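Local coordinates for protein orotate phosphoribosyltransferase (Aeropyrum pernix, PDB 2YZK) that probably catalyses the magnesium-dependent transfer of a ribosyl phosphate from phosphoribosyl diphosphate to orotate, making orotidine monophosphate for UMP synthesis, at residues Ser81-Pro89 / Ser98-Lys106; Ala116-Glu127 / Ala149-Leu160. All coordinates share one frame; numbering follows the deposited sequence.

Contact 1. Residues Ser81-Pro89 / Ser98-Lys106; sequences SKPLGYVRP and SQVEGDPPK
Tyr86 and Glu101 form a single antiparallel, hydrogen-bonded bridge, which lays the 98-106 loop along the edge strand 84-87 of the parallel sheet in this Rossmann-like phosphoribosyltransferase fold. Tyr86 N gives to Glu101 O (3.0 Å) and Glu101 N to Tyr86 O (2.9 Å). With CG held between the backbone N and carbonyl carbon (chi1 63°), the Tyr86 ring turns one face to Glu101, whose CB sits over its centre, 3.7 Å from the centroid, in a CH-pi contact. The rest of the Glu101 chain runs out extended past CE1, its carboxylate plane inclined 49° to the ring. OE2 uses its syn lone pair for the salt bridge to Arg88 NE (3.2 Å) and lies 22° out of the guanidinium plane, while OE1 pairs with Arg32 of the second subunit. Arg88 itself is predicted to bind phosphoribosyl diphosphate, consistent with Glu101 orienting it. With an alanine in place of Tyr86, Glu101 CB would lose its ring face and water 1 its hydroxyl partner, and the carboxylate would probably be less firmly placed, though its arginine partners would remain. A CB on Gly85 would run into the Pro104 ring, and Gly102 lies in the type II turn from Val100 to Asp103. Water 1, in the ring plane at its edge, links Tyr86 OH (2.6 Å) to Glu101 OE1 (2.8 Å).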
loop_
_atom_site.group_PDB
_atom_site.type_symbol
_atom_site.label_atom_id
_atom_site.label_comp_id
_atom_site.label_asym_id
_atom_site.label_seq_id
_atom_site.Cartn_x
_atom_site.Cartn_y
_atom_site.Cartn_z
ATOM N N SER A 81 15.337 -3.748 1.713
ATOM C CA SER A 81 16.011 -2.866 0.765
ATOM C C SER A 81 15.860 -3.434 -0.642
ATOM O O SER A 81 16.803 -3.436 -1.431
ATOM C CB SER A 81 17.501 -2.737 1.112
ATOM O OG SER A 81 17.674 -2.183 2.403
ATOM N N LYS A 82 14.658 -3.917 -0.945
ATOM C CA LYS A 82 14.362 -4.506 -2.245
ATOM C C LYS A 82 13.317 -3.724 -3.025
ATOM O O LYS A 82 12.555 -2.947 -2.456
ATOM C CB LYS A 82 13.843 -5.934 -2.072
ATOM C CG LYS A 82 14.883 -6.941 -1.649
ATOM C CD LYS A 82 14.236 -8.298 -1.416
ATOM C CE LYS A 82 15.265 -9.355 -1.043
ATOM N NZ LYS A 82 16.234 -9.604 -2.137
ATOM N N PRO A 83 13.284 -3.921 -4.353
ATOM C CA PRO A 83 12.330 -3.258 -5.242
ATOM C C PRO A 83 10.914 -3.701 -4.869
ATOM O O PRO A 83 10.710 -4.818 -4.386
ATOM C CB PRO A 83 12.721 -3.782 -6.622
ATOM C CG PRO A 83 14.175 -4.041 -6.494
ATOM C CD PRO A 83 14.297 -4.662 -5.128
ATOM N N LEU A 84 9.944 -2.817 -5.083
ATOM C CA LEU A 84 8.556 -3.137 -4.797
ATOM C C LEU A 84 7.744 -3.035 -6.077
ATOM O O LEU A 84 8.041 -2.234 -6.963
ATOM C CB LEU A 84 7.966 -2.168 -3.760
ATOM C CG LEU A 84 6.444 -2.254 -3.584
ATOM C CD1 LEU A 84 6.068 -3.570 -2.886
ATOM C CD2 LEU A 84 5.951 -1.054 -2.770
ATOM N N GLY A 85 6.724 -3.874 -6.171
ATOM C CA GLY A 85 5.831 -3.841 -7.310
ATOM C C GLY A 85 4.493 -4.295 -6.770
ATOM O O GLY A 85 4.418 -4.806 -5.649
ATOM N N TYR A 86 3.428 -4.092 -7.534
ATOM C CA TYR A 86 2.117 -4.541 -7.090
ATOM C C TYR A 86 1.132 -4.612 -8.226
ATOM O O TYR A 86 1.285 -3.945 -9.257
ATOM C CB TYR A 86 1.576 -3.660 -5.949
ATOM C CG TYR A 86 1.312 -2.206 -6.276
ATOM C CD1 TYR A 86 0.063 -1.788 -6.733
ATOM C CD2 TYR A 86 2.286 -1.234 -6.043
ATOM C CE1 TYR A 86 -0.214 -0.435 -6.937
ATOM C CE2 TYR A 86 2.021 0.118 -6.246
ATOM C CZ TYR A 86 0.769 0.511 -6.689
ATOM O OH TYR A 86 0.491 1.848 -6.854
ATOM N N VAL A 87 0.127 -5.454 -8.037
ATOM C CA VAL A 87 -0.904 -5.648 -9.037
ATOM C C VAL A 87 -2.254 -5.392 -8.400
ATOM O O VAL A 87 -2.551 -5.919 -7.329
ATOM C CB VAL A 87 -0.852 -7.086 -9.592
ATOM C CG1 VAL A 87 -2.004 -7.323 -10.566
ATOM C CG2 VAL A 87 0.474 -7.314 -10.281
ATOM N N ARG A 88 -3.065 -4.576 -9.060
ATOM C CA ARG A 88 -4.385 -4.257 -8.548
ATOM C C ARG A 88 -5.479 -4.842 -9.422
ATOM O O ARG A 88 -5.319 -4.959 -10.636
ATOM C CB ARG A 88 -4.578 -2.740 -8.466
ATOM C CG ARG A 88 -4.693 -2.058 -9.813
ATOM C CD ARG A 88 -5.378 -0.706 -9.693
ATOM N NE ARG A 88 -4.536 0.308 -9.062
ATOM C CZ ARG A 88 -4.967 1.520 -8.720
ATOM N NH1 ARG A 88 -6.228 1.869 -8.941
ATOM N NH2 ARG A 88 -4.136 2.392 -8.170
ATOM N N PRO A 89 -6.604 -5.240 -8.808
ATOM C CA PRO A 89 -7.716 -5.803 -9.579
ATOM C C PRO A 89 -8.430 -4.635 -10.262
ATOM O O PRO A 89 -9.028 -3.794 -9.597
ATOM C CB PRO A 89 -8.571 -6.473 -8.506
ATOM C CG PRO A 89 -8.350 -5.590 -7.309
ATOM C CD PRO A 89 -6.859 -5.337 -7.358
ATOM N N SER A 98 -3.587 -4.739 -17.829
ATOM C CA SER A 98 -2.927 -4.962 -16.547
ATOM C C SER A 98 -1.449 -4.621 -16.596
ATOM O O SER A 98 -0.829 -4.601 -17.659
ATOM C CB SER A 98 -3.103 -6.415 -16.108
ATOM O OG SER A 98 -4.466 -6.699 -15.844
ATOM N N GLN A 99 -0.879 -4.344 -15.432
ATOM C CA GLN A 99 0.531 -4.018 -15.366
ATOM C C GLN A 99 1.041 -4.227 -13.958
ATOM O O GLN A 99 0.266 -4.254 -13.006
ATOM C CB GLN A 99 0.754 -2.562 -15.775
ATOM C CG GLN A 99 0.069 -1.569 -14.858
ATOM C CD GLN A 99 0.349 -0.131 -15.249
ATOM O OE1 GLN A 99 1.505 0.287 -15.333
ATOM N NE2 GLN A 99 -0.710 0.636 -15.487
ATOM N N VAL A 100 2.351 -4.403 -13.839
ATOM C CA VAL A 100 2.973 -4.570 -12.535
ATOM C C VAL A 100 3.425 -3.161 -12.156
ATOM O O VAL A 100 4.474 -2.683 -12.595
ATOM C CB VAL A 100 4.175 -5.530 -12.607
ATOM C CG1 VAL A 100 4.782 -5.728 -11.219
ATOM C CG2 VAL A 100 3.723 -6.864 -13.179
ATOM N N GLU A 101 2.601 -2.488 -11.361
ATOM C CA GLU A 101 2.892 -1.128 -10.936
ATOM C C GLU A 101 4.200 -1.092 -10.160
ATOM O O GLU A 101 4.474 -1.965 -9.344
ATOM C CB GLU A 101 1.721 -0.586 -10.112
ATOM C CG GLU A 101 0.441 -0.481 -10.951
ATOM C CD GLU A 101 -0.767 0.015 -10.184
ATOM O OE1 GLU A 101 -0.779 1.196 -9.769
ATOM O OE2 GLU A 101 -1.717 -0.778 -10.005
ATOM N N GLY A 102 5.014 -0.081 -10.442
ATOM C CA GLY A 102 6.305 0.032 -9.790
ATOM C C GLY A 102 7.401 -0.369 -10.769
ATOM O O GLY A 102 8.534 0.102 -10.684
ATOM N N ASP A 103 7.042 -1.248 -11.703
ATOM C CA ASP A 103 7.960 -1.735 -12.731
ATOM C C ASP A 103 9.328 -2.194 -12.214
ATOM O O ASP A 103 10.376 -1.731 -12.667
ATOM C CB ASP A 103 8.137 -0.659 -13.813
ATOM C CG ASP A 103 8.968 -1.143 -14.989
ATOM O OD1 ASP A 103 8.736 -2.280 -15.455
ATOM O OD2 ASP A 103 9.845 -0.380 -15.452
ATOM N N PRO A 104 9.336 -3.108 -11.239
ATOM C CA PRO A 104 10.632 -3.571 -10.738
ATOM C C PRO A 104 11.319 -4.383 -11.840
ATOM O O PRO A 104 10.662 -4.873 -12.752
ATOM C CB PRO A 104 10.244 -4.421 -9.526
ATOM C CG PRO A 104 8.881 -4.945 -9.900
ATOM C CD PRO A 104 8.225 -3.723 -10.491
ATOM N N PRO A 105 12.652 -4.518 -11.781
ATOM C CA PRO A 105 13.380 -5.283 -12.803
ATOM C C PRO A 105 12.893 -6.731 -12.923
ATOM O O PRO A 105 12.498 -7.345 -11.929
ATOM C CB PRO A 105 14.825 -5.203 -12.322
ATOM C CG PRO A 105 14.871 -3.848 -11.669
ATOM C CD PRO A 105 13.589 -3.842 -10.867
ATOM N N LYS A 106 12.912 -7.258 -14.146
ATOM C CA LYS A 106 12.498 -8.634 -14.404
ATOM C C LYS A 106 13.357 -9.575 -13.575
ATOM O O LYS A 106 14.572 -9.387 -13.465
ATOM C CB LYS A 106 12.668 -8.974 -15.888
ATOM C CG LYS A 106 11.464 -8.659 -16.759
ATOM C CD LYS A 106 10.971 -7.242 -16.559
ATOM C CE LYS A 106 9.783 -6.956 -17.459
ATOM N NZ LYS A 106 9.179 -5.639 -17.155
HETATM O O HOH W 1 -1.820 2.652 -7.586
HETATM O O HOH W 2 -1.826 -3.230 -11.251
HETATM O O HOH W 3 -4.493 -6.073 -12.990
#

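Contact 2. Residues Ala116-Glu127 / Ala149-Leu160; sequences ATTGTSIAKSIE and AGELLARMGVRL
Leu153 O is gripped by two backbone N-H groups, Met156 N at 3.0 Å and Val158 N at 2.9 Å, which reach it from opposite faces of its carbonyl plane. The second bond belongs to the Schellman motif that ends helix 149-154, with Gly157 at positive phi, and it brings Met156 and Val158 round against helix 120-127. The side chain of the same Leu153 crosses Ile122 at about a right angle, CD2 lying 3.9 Å from Ile122 CG2. Met156, built as selenomethionine, is bent at its third torsion (-84°): SE rests on Ala123 CB at 3.6 Å, and CE presses on Ile126 CG2 at 3.3 Å, tighter than a usual carbon contact. Val158 CG2 meets that same methyl tip to tip. Leu152 straddles the start of helix 120-127, CD1 reaching Thr120 CG2 and CD2 Ala123 CB. At that same N-terminal end Gly119, the N-cap, comes within 3.9 Å of Ala149, CA to CA, which leaves no space for a side chain; Ala149 CA also makes a C-H...O contact to Thr118 O. Water 4 joins Thr117 O (2.7 Å) to Ala149 N. Residues 116-121 are part of the signature loop predicted to bind phosphoribosyl diphosphate, and the N-terminal turn of helix 149-154 lies against that loop. The two helix segments run nearly parallel, 24° apart, with Ile122 and Ile126 resting on strands 108-113 and 135-141 and Val158 leading into edge strand 159-162 beside them.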
loop_
_atom_site.group_PDB
_atom_site.type_symbol
_atom_site.label_atom_id
_atom_site.label_comp_id
_atom_site.label_asym_id
_atom_site.label_seq_id
_atom_site.Cartn_x
_atom_site.Cartn_y
_atom_site.Cartn_z
ATOM N N ALA A 116 -5.420 -15.142 2.565
ATOM C CA ALA A 116 -5.707 -16.009 1.428
ATOM C C ALA A 116 -7.095 -16.606 1.637
ATOM O O ALA A 116 -7.354 -17.265 2.646
ATOM C CB ALA A 116 -4.663 -17.125 1.327
ATOM N N THR A 117 -7.991 -16.352 0.692
ATOM C CA THR A 117 -9.346 -16.871 0.773
ATOM C C THR A 117 -9.484 -18.004 -0.239
ATOM O O THR A 117 -9.131 -19.141 0.059
ATOM C CB THR A 117 -10.386 -15.758 0.494
ATOM O OG1 THR A 117 -10.174 -15.211 -0.813
ATOM C CG2 THR A 117 -10.255 -14.642 1.521
ATOM N N THR A 118 -9.969 -17.699 -1.436
ATOM C CA THR A 118 -10.123 -18.722 -2.463
ATOM C C THR A 118 -8.821 -18.913 -3.239
ATOM O O THR A 118 -8.609 -19.944 -3.872
ATOM C CB THR A 118 -11.233 -18.348 -3.466
ATOM O OG1 THR A 118 -10.901 -17.109 -4.104
ATOM C CG2 THR A 118 -12.565 -18.206 -2.752
ATOM N N GLY A 119 -7.958 -17.905 -3.180
ATOM C CA GLY A 119 -6.691 -17.968 -3.881
ATOM C C GLY A 119 -6.745 -17.336 -5.259
ATOM O O GLY A 119 -5.705 -17.105 -5.877
ATOM N N THR A 120 -7.951 -17.042 -5.739
ATOM C CA THR A 120 -8.106 -16.449 -7.066
ATOM C C THR A 120 -7.499 -15.054 -7.221
ATOM O O THR A 120 -6.995 -14.715 -8.293
ATOM C CB THR A 120 -9.601 -16.401 -7.493
ATOM O OG1 THR A 120 -10.386 -15.814 -6.450
ATOM C CG2 THR A 120 -10.117 -17.803 -7.779
ATOM N N SER A 121 -7.545 -14.242 -6.169
ATOM C CA SER A 121 -6.978 -12.901 -6.252
ATOM C C SER A 121 -5.465 -13.007 -6.422
ATOM O O SER A 121 -4.853 -12.233 -7.157
ATOM C CB SER A 121 -7.311 -12.088 -4.993
ATOM O OG SER A 121 -6.792 -12.703 -3.826
ATOM N N ILE A 122 -4.868 -13.980 -5.741
ATOM C CA ILE A 122 -3.432 -14.191 -5.835
ATOM C C ILE A 122 -3.109 -14.775 -7.208
ATOM O O ILE A 122 -2.141 -14.371 -7.848
ATOM C CB ILE A 122 -2.950 -15.147 -4.721
ATOM C CG1 ILE A 122 -3.217 -14.499 -3.355
ATOM C CG2 ILE A 122 -1.464 -15.454 -4.891
ATOM C CD1 ILE A 122 -3.057 -15.381 -2.124
ATOM N N ALA A 123 -3.941 -15.712 -7.656
ATOM C CA ALA A 123 -3.757 -16.352 -8.956
ATOM C C ALA A 123 -3.718 -15.318 -10.079
ATOM O O ALA A 123 -2.894 -15.413 -10.996
ATOM C CB ALA A 123 -4.882 -17.358 -9.207
ATOM N N LYS A 124 -4.616 -14.336 -10.008
ATOM C CA LYS A 124 -4.675 -13.282 -11.017
ATOM C C LYS A 124 -3.375 -12.480 -11.036
ATOM O O LYS A 124 -2.860 -12.142 -12.104
ATOM C CB LYS A 124 -5.863 -12.346 -10.751
ATOM C CG LYS A 124 -7.223 -12.982 -11.012
ATOM C CD LYS A 124 -8.359 -11.966 -10.899
ATOM C CE LYS A 124 -9.677 -12.556 -11.384
ATOM N NZ LYS A 124 -10.765 -11.532 -11.519
ATOM N N SER A 125 -2.834 -12.184 -9.859
ATOM C CA SER A 125 -1.590 -11.425 -9.781
ATOM C C SER A 125 -0.447 -12.234 -10.384
ATOM O O SER A 125 0.435 -11.679 -11.049
ATOM C CB SER A 125 -1.275 -11.072 -8.324
ATOM O OG SER A 125 -2.320 -10.295 -7.768
ATOM N N ILE A 126 -0.465 -13.545 -10.151
ATOM C CA ILE A 126 0.567 -14.427 -10.684
ATOM C C ILE A 126 0.523 -14.422 -12.212
ATOM O O ILE A 126 1.563 -14.381 -12.872
ATOM C CB ILE A 126 0.377 -15.879 -10.199
ATOM C CG1 ILE A 126 0.435 -15.938 -8.671
ATOM C CG2 ILE A 126 1.454 -16.770 -10.806
ATOM C CD1 ILE A 126 1.827 -15.747 -8.071
ATOM N N GLU A 127 -0.679 -14.466 -12.777
ATOM C CA GLU A 127 -0.805 -14.462 -14.230
ATOM C C GLU A 127 -0.252 -13.172 -14.836
ATOM O O GLU A 127 0.429 -13.204 -15.862
ATOM C CB GLU A 127 -2.264 -14.680 -14.641
ATOM C CG GLU A 127 -2.783 -16.066 -14.265
ATOM C CD GLU A 127 -4.188 -16.340 -14.769
ATOM O OE1 GLU A 127 -5.096 -15.530 -14.478
ATOM O OE2 GLU A 127 -4.388 -17.371 -15.452
ATOM N N ALA A 149 -7.321 -22.083 -1.161
ATOM C CA ALA A 149 -6.299 -21.242 -1.784
ATOM C C ALA A 149 -5.024 -22.006 -2.118
ATOM O O ALA A 149 -4.508 -21.908 -3.236
ATOM C CB ALA A 149 -5.968 -20.053 -0.881
ATOM N N GLY A 150 -4.517 -22.764 -1.153
ATOM C CA GLY A 150 -3.295 -23.514 -1.379
ATOM C C GLY A 150 -3.393 -24.526 -2.504
ATOM O O GLY A 150 -2.455 -24.684 -3.284
ATOM N N GLU A 151 -4.527 -25.217 -2.587
ATOM C CA GLU A 151 -4.730 -26.220 -3.627
ATOM C C GLU A 151 -4.822 -25.579 -5.007
ATOM O O GLU A 151 -4.261 -26.092 -5.982
ATOM C CB GLU A 151 -6.014 -27.013 -3.358
ATOM C CG GLU A 151 -5.979 -27.921 -2.136
ATOM C CD GLU A 151 -5.808 -27.170 -0.829
ATOM O OE1 GLU A 151 -6.389 -26.072 -0.677
ATOM O OE2 GLU A 151 -5.099 -27.694 0.058
ATOM N N LEU A 152 -5.535 -24.459 -5.088
ATOM C CA LEU A 152 -5.704 -23.755 -6.348
ATOM C C LEU A 152 -4.360 -23.254 -6.860
ATOM O O LEU A 152 -4.035 -23.422 -8.037
ATOM C CB LEU A 152 -6.686 -22.586 -6.178
ATOM C CG LEU A 152 -7.019 -21.751 -7.420
ATOM C CD1 LEU A 152 -8.416 -21.166 -7.291
ATOM C CD2 LEU A 152 -5.994 -20.640 -7.595
ATOM N N LEU A 153 -3.572 -22.654 -5.974
ATOM C CA LEU A 153 -2.267 -22.136 -6.365
ATOM C C LEU A 153 -1.291 -23.263 -6.702
ATOM O O LEU A 153 -0.442 -23.114 -7.577
ATOM C CB LEU A 153 -1.697 -21.249 -5.251
ATOM C CG LEU A 153 -2.449 -19.924 -5.078
ATOM C CD1 LEU A 153 -1.999 -19.240 -3.797
ATOM C CD2 LEU A 153 -2.216 -19.030 -6.289
ATOM N N ALA A 154 -1.419 -24.394 -6.014
ATOM C CA ALA A 154 -0.537 -25.526 -6.263
ATOM C C ALA A 154 -0.726 -26.019 -7.687
ATOM O O ALA A 154 0.222 -26.488 -8.321
ATOM C CB ALA A 154 -0.830 -26.654 -5.277
ATOM N N ARG A 155 -1.951 -25.902 -8.189
ATOM C CA ARG A 155 -2.265 -26.346 -9.542
ATOM C C ARG A 155 -1.685 -25.449 -10.627
ATOM O O ARG A 155 -1.716 -25.803 -11.805
ATOM C CB ARG A 155 -3.780 -26.486 -9.726
ATOM C CG ARG A 155 -4.360 -27.718 -9.039
ATOM C CD ARG A 155 -5.784 -28.009 -9.493
ATOM N NE ARG A 155 -6.762 -27.066 -8.956
ATOM C CZ ARG A 155 -7.092 -26.979 -7.669
ATOM N NH1 ARG A 155 -6.519 -27.779 -6.780
ATOM N NH2 ARG A 155 -8.001 -26.097 -7.275
HETATM N N MSE A 156 -1.167 -24.286 -10.243
HETATM C CA MSE A 156 -0.556 -23.396 -11.221
HETATM C C MSE A 156 0.903 -23.141 -10.851
HETATM O O MSE A 156 1.465 -22.091 -11.150
HETATM C CB MSE A 156 -1.337 -22.078 -11.354
HETATM C CG MSE A 156 -1.366 -21.174 -10.141
HETATM SE SE MSE A 156 -2.398 -19.703 -10.466
HETATM C CE MSE A 156 -1.217 -18.636 -11.306
ATOM N N GLY A 157 1.503 -24.129 -10.190
ATOM C CA GLY A 157 2.905 -24.045 -9.815
ATOM C C GLY A 157 3.298 -22.977 -8.812
ATOM O O GLY A 157 4.384 -22.404 -8.899
ATOM N N VAL A 158 2.424 -22.714 -7.850
ATOM C CA VAL A 158 2.715 -21.717 -6.826
ATOM C C VAL A 158 2.507 -22.314 -5.433
ATOM O O VAL A 158 1.479 -22.932 -5.154
ATOM C CB VAL A 158 1.818 -20.473 -6.998
ATOM C CG1 VAL A 158 2.071 -19.491 -5.856
ATOM C CG2 VAL A 158 2.105 -19.810 -8.347
ATOM N N ARG A 159 3.506 -22.142 -4.572
ATOM C CA ARG A 159 3.452 -22.655 -3.207
ATOM C C ARG A 159 2.983 -21.555 -2.265
ATOM O O ARG A 159 3.638 -20.520 -2.142
ATOM C CB ARG A 159 4.839 -23.137 -2.765
ATOM C CG ARG A 159 4.869 -23.687 -1.345
ATOM C CD ARG A 159 6.290 -23.856 -0.814
ATOM N NE ARG A 159 7.010 -22.587 -0.827
ATOM C CZ ARG A 159 7.988 -22.265 0.016
ATOM N NH1 ARG A 159 8.370 -23.123 0.952
ATOM N NH2 ARG A 159 8.582 -21.082 -0.079
ATOM N N LEU A 160 1.848 -21.777 -1.610
ATOM C CA LEU A 160 1.313 -20.800 -0.671
ATOM C C LEU A 160 1.905 -21.061 0.706
ATOM O O LEU A 160 1.922 -22.200 1.174
ATOM C CB LEU A 160 -0.215 -20.910 -0.587
ATOM C CG LEU A 160 -0.912 -20.021 0.455
ATOM C CD1 LEU A 160 -0.817 -18.561 0.029
ATOM C CD2 LEU A 160 -2.375 -20.429 0.598
HETATM O O HOH W 4 -7.661 -20.712 1.662
#

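How the contacts relate
Contact 1 closes before contact 2 opens along the chain, with their centres 18 Å apart. Both reach the five-stranded parallel sheet, at its two edges: strand 84-87 lies in contact 1, and the start of strand 159-162 in contact 2. Helix 120-131, whose first part belongs to contact 2, also touches contact 1: Val87 CB lies 4.0 Å from Ser125 OG. The ligand residues are divided likewise: Arg88 in contact 1 and residues 116-121 in contact 2 are both predicted to bind phosphoribosyl diphosphate, but from different chains of the homodimer. Each active site would therefore combine contact 1 of one subunit with contact 2 of the other.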